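Local structure of aminotransferase, class III (Thermomicrobium roseum, 6IO1) at the interface of chains A and B. The protein catalyses transamination as a thermostable, (S)-enantioselective omega-transaminase that uses pyridoxal 5'-phosphate as its cofactor. Residues are numbered along the deposited sequence; one frame, centred on the assembly and turned at random. Chains: chain A/B, Aminotransferase, class III.

The interface of chains A and B. Residues chain A 72-73, 76, 80, 295, 333; chain B 76-77, 80, 329.
The backbone carbonyl oxygen of A:Leu72 is met from across the interface by the CE methyl of B:Met80 at 3.3 Å, while the amide N of A:Ala76, one helical turn on, lies 2.9 Å from that same O. The methyl contact is packing against helix 70-82. Helix 70-82 of chain B runs nearly antiparallel to that of chain A, as the CA positions of residues 76 and 80 in both chains show, and the two meet about the two-fold axis of the dimer, an assembly typical of class-III aminotransferases.

B:Met80 buries the most surface of the residues here, 60 Å². Its CG lies anti to the carbonyl carbon (chi1 -72°), the chain then runs extended through chi2 (178°), and a bend at chi3 (70°) turns CE onto chain A. The side chain crosses the partner helix almost perpendicular to its axis, pointing inwards past it: CB of B:Met80 lies 3.7 Å from CB of A:Ala73, SD reaches CB of A:Ala76 at 3.5 Å, and CE ends at A:Leu72. The short alanine side chains presumably leave room for the thioether to lie against the helix.

Beyond the helix, CE of B:Met80 comes to the edge of the A:Tyr295 ring, in its plane, 3.5 Å from CD2. A:Leu72 CD2 sits 3.4 Å above one face of that ring, towards the rim, supporting it from within chain A. CG2 of A:Val333 meets CE of B:Met80 tip to tip at 4.2 Å, a looser contact.

Chain exchange reproduces the sulfur contact: SD of A:Met80 lies 3.5 Å from CB of B:Ala76.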
ATOM      1  N   LEU A  72     -16.515  14.575   6.270  1.00 15.14           N
ATOM      2  CA  LEU A  72     -15.836  13.362   5.826  1.00 14.93           C
ATOM      3  C   LEU A  72     -16.171  12.180   6.727  1.00 14.47           C
ATOM      4  O   LEU A  72     -16.335  11.049   6.247  1.00 14.92           O
ATOM      5  CB  LEU A  72     -14.324  13.599   5.773  1.00 14.17           C
ATOM      6  CG  LEU A  72     -13.754  14.181   4.472  1.00 15.00           C
ATOM      7  CD1 LEU A  72     -14.442  15.482   4.077  1.00 17.58           C
ATOM      8  CD2 LEU A  72     -12.254  14.394   4.579  1.00 13.93           C
ATOM      9  N   ALA A  73     -16.273  12.420   8.038  1.00 16.45           N
ATOM     10  CA  ALA A  73     -16.655  11.354   8.957  1.00 15.47           C
ATOM     11  C   ALA A  73     -18.043  10.819   8.632  1.00 16.01           C
ATOM     12  O   ALA A  73     -18.261   9.602   8.621  1.00 15.86           O
ATOM     13  CB  ALA A  73     -16.596  11.856  10.398  1.00 18.41           C
ATOM     14  N   ALA A  76     -17.892   8.704   5.400  1.00 15.02           N
ATOM     15  CA  ALA A  76     -17.368   7.368   5.668  1.00 15.54           C
ATOM     16  C   ALA A  76     -18.395   6.514   6.395  1.00 16.24           C
ATOM     17  O   ALA A  76     -18.571   5.334   6.072  1.00 16.79           O
ATOM     18  CB  ALA A  76     -16.079   7.457   6.478  1.00 15.68           C
ATOM     19  N   MET A  80     -19.936   3.057   4.913  1.00 17.77           N
ATOM     20  CA  MET A  80     -19.707   1.818   5.652  1.00 17.24           C
ATOM     21  C   MET A  80     -21.019   1.151   6.035  1.00 19.24           C
ATOM     22  O   MET A  80     -21.134  -0.080   5.989  1.00 21.35           O
ATOM     23  CB  MET A  80     -18.865   2.095   6.895  1.00 16.02           C
ATOM     24  CG  MET A  80     -17.421   2.418   6.588  1.00 16.22           C
ATOM     25  SD  MET A  80     -16.461   2.857   8.042  1.00 24.14           S
ATOM     26  CE  MET A  80     -16.342   1.272   8.860  1.00 14.74           C
ATOM     27  N   TYR A 295      -7.772  11.361   5.565  1.00 12.38           N
ATOM     28  CA  TYR A 295      -8.829  10.798   6.403  1.00 14.88           C
ATOM     29  C   TYR A 295      -8.969   9.294   6.197  1.00 15.09           C
ATOM     30  O   TYR A 295      -9.283   8.562   7.142  1.00 16.92           O
ATOM     31  CB  TYR A 295     -10.149  11.516   6.128  1.00 14.71           C
ATOM     32  CG  TYR A 295     -10.267  12.846   6.844  1.00 13.78           C
ATOM     33  CD1 TYR A 295      -9.338  13.857   6.628  1.00 13.76           C
ATOM     34  CD2 TYR A 295     -11.305  13.092   7.733  1.00 13.93           C
ATOM     35  CE1 TYR A 295      -9.437  15.071   7.280  1.00 14.44           C
ATOM     36  CE2 TYR A 295     -11.412  14.303   8.390  1.00 14.24           C
ATOM     37  CZ  TYR A 295     -10.477  15.289   8.159  1.00 13.22           C
ATOM     38  OH  TYR A 295     -10.580  16.497   8.809  1.00 15.47           O
ATOM     39  N   VAL A 333     -15.125   9.205   0.836  1.00 13.24           N
ATOM     40  CA  VAL A 333     -14.465  10.266   1.589  1.00 13.50           C
ATOM     41  C   VAL A 333     -13.715  11.193   0.643  1.00 13.12           C
ATOM     42  O   VAL A 333     -13.679  12.411   0.846  1.00 14.90           O
ATOM     43  CB  VAL A 333     -13.533   9.665   2.657  1.00 12.77           C
ATOM     44  CG1 VAL A 333     -12.635  10.738   3.256  1.00 12.88           C
ATOM     45  CG2 VAL A 333     -14.350   8.991   3.743  1.00 12.41           C
TER
ATOM     46  N   ALA B  76     -15.331   4.321  13.085  1.00 16.46           N
ATOM     47  CA  ALA B  76     -14.684   5.166  12.087  1.00 16.90           C
ATOM     48  C   ALA B  76     -15.142   6.614  12.203  1.00 15.68           C
ATOM     49  O   ALA B  76     -14.324   7.534  12.134  1.00 16.25           O
ATOM     50  CB  ALA B  76     -14.960   4.629  10.684  1.00 15.96           C
ATOM     51  N   ARG B  77     -16.448   6.835  12.375  1.00 16.31           N
ATOM     52  CA  ARG B  77     -16.965   8.196  12.493  1.00 16.51           C
ATOM     53  C   ARG B  77     -16.379   8.903  13.711  1.00 17.59           C
ATOM     54  O   ARG B  77     -15.911  10.046  13.621  1.00 17.42           O
ATOM     55  CB  ARG B  77     -18.493   8.162  12.571  1.00 18.98           C
ATOM     56  CG  ARG B  77     -19.157   9.526  12.632  1.00 22.08           C
ATOM     57  CD  ARG B  77     -20.438   9.474  13.454  1.00 25.57           C
ATOM     58  NE  ARG B  77     -20.192   9.071  14.836  1.00 24.19           N
ATOM     59  CZ  ARG B  77     -19.733   9.885  15.781  1.00 25.35           C
ATOM     60  NH1 ARG B  77     -19.489  11.157  15.500  1.00 25.44           N
ATOM     61  NH2 ARG B  77     -19.536   9.433  17.012  1.00 25.88           N
ATOM     62  N   MET B  80     -12.636   9.622  13.121  1.00 17.03           N
ATOM     63  CA  MET B  80     -12.429  10.669  12.125  1.00 18.35           C
ATOM     64  C   MET B  80     -12.756  12.043  12.691  1.00 18.12           C
ATOM     65  O   MET B  80     -12.067  13.026  12.390  1.00 20.14           O
ATOM     66  CB  MET B  80     -13.265  10.386  10.879  1.00 16.64           C
ATOM     67  CG  MET B  80     -12.742   9.231  10.055  1.00 17.43           C
ATOM     68  SD  MET B  80     -13.762   8.855   8.625  1.00 24.85           S
ATOM     69  CE  MET B  80     -13.436  10.282   7.599  1.00 17.57           C
ATOM     70  N   VAL B 329      -7.878   5.825  12.078  1.00 12.91           N
ATOM     71  CA  VAL B 329      -9.212   5.326  11.763  1.00 13.32           C
ATOM     72  C   VAL B 329      -9.165   3.830  11.482  1.00 12.57           C
ATOM     73  O   VAL B 329     -10.014   3.065  11.963  1.00 13.87           O
ATOM     74  CB  VAL B 329      -9.803   6.109  10.577  1.00 12.16           C
ATOM     75  CG1 VAL B 329     -11.227   5.655  10.290  1.00 12.58           C
ATOM     76  CG2 VAL B 329      -9.750   7.600  10.859  1.00 12.86           C
TER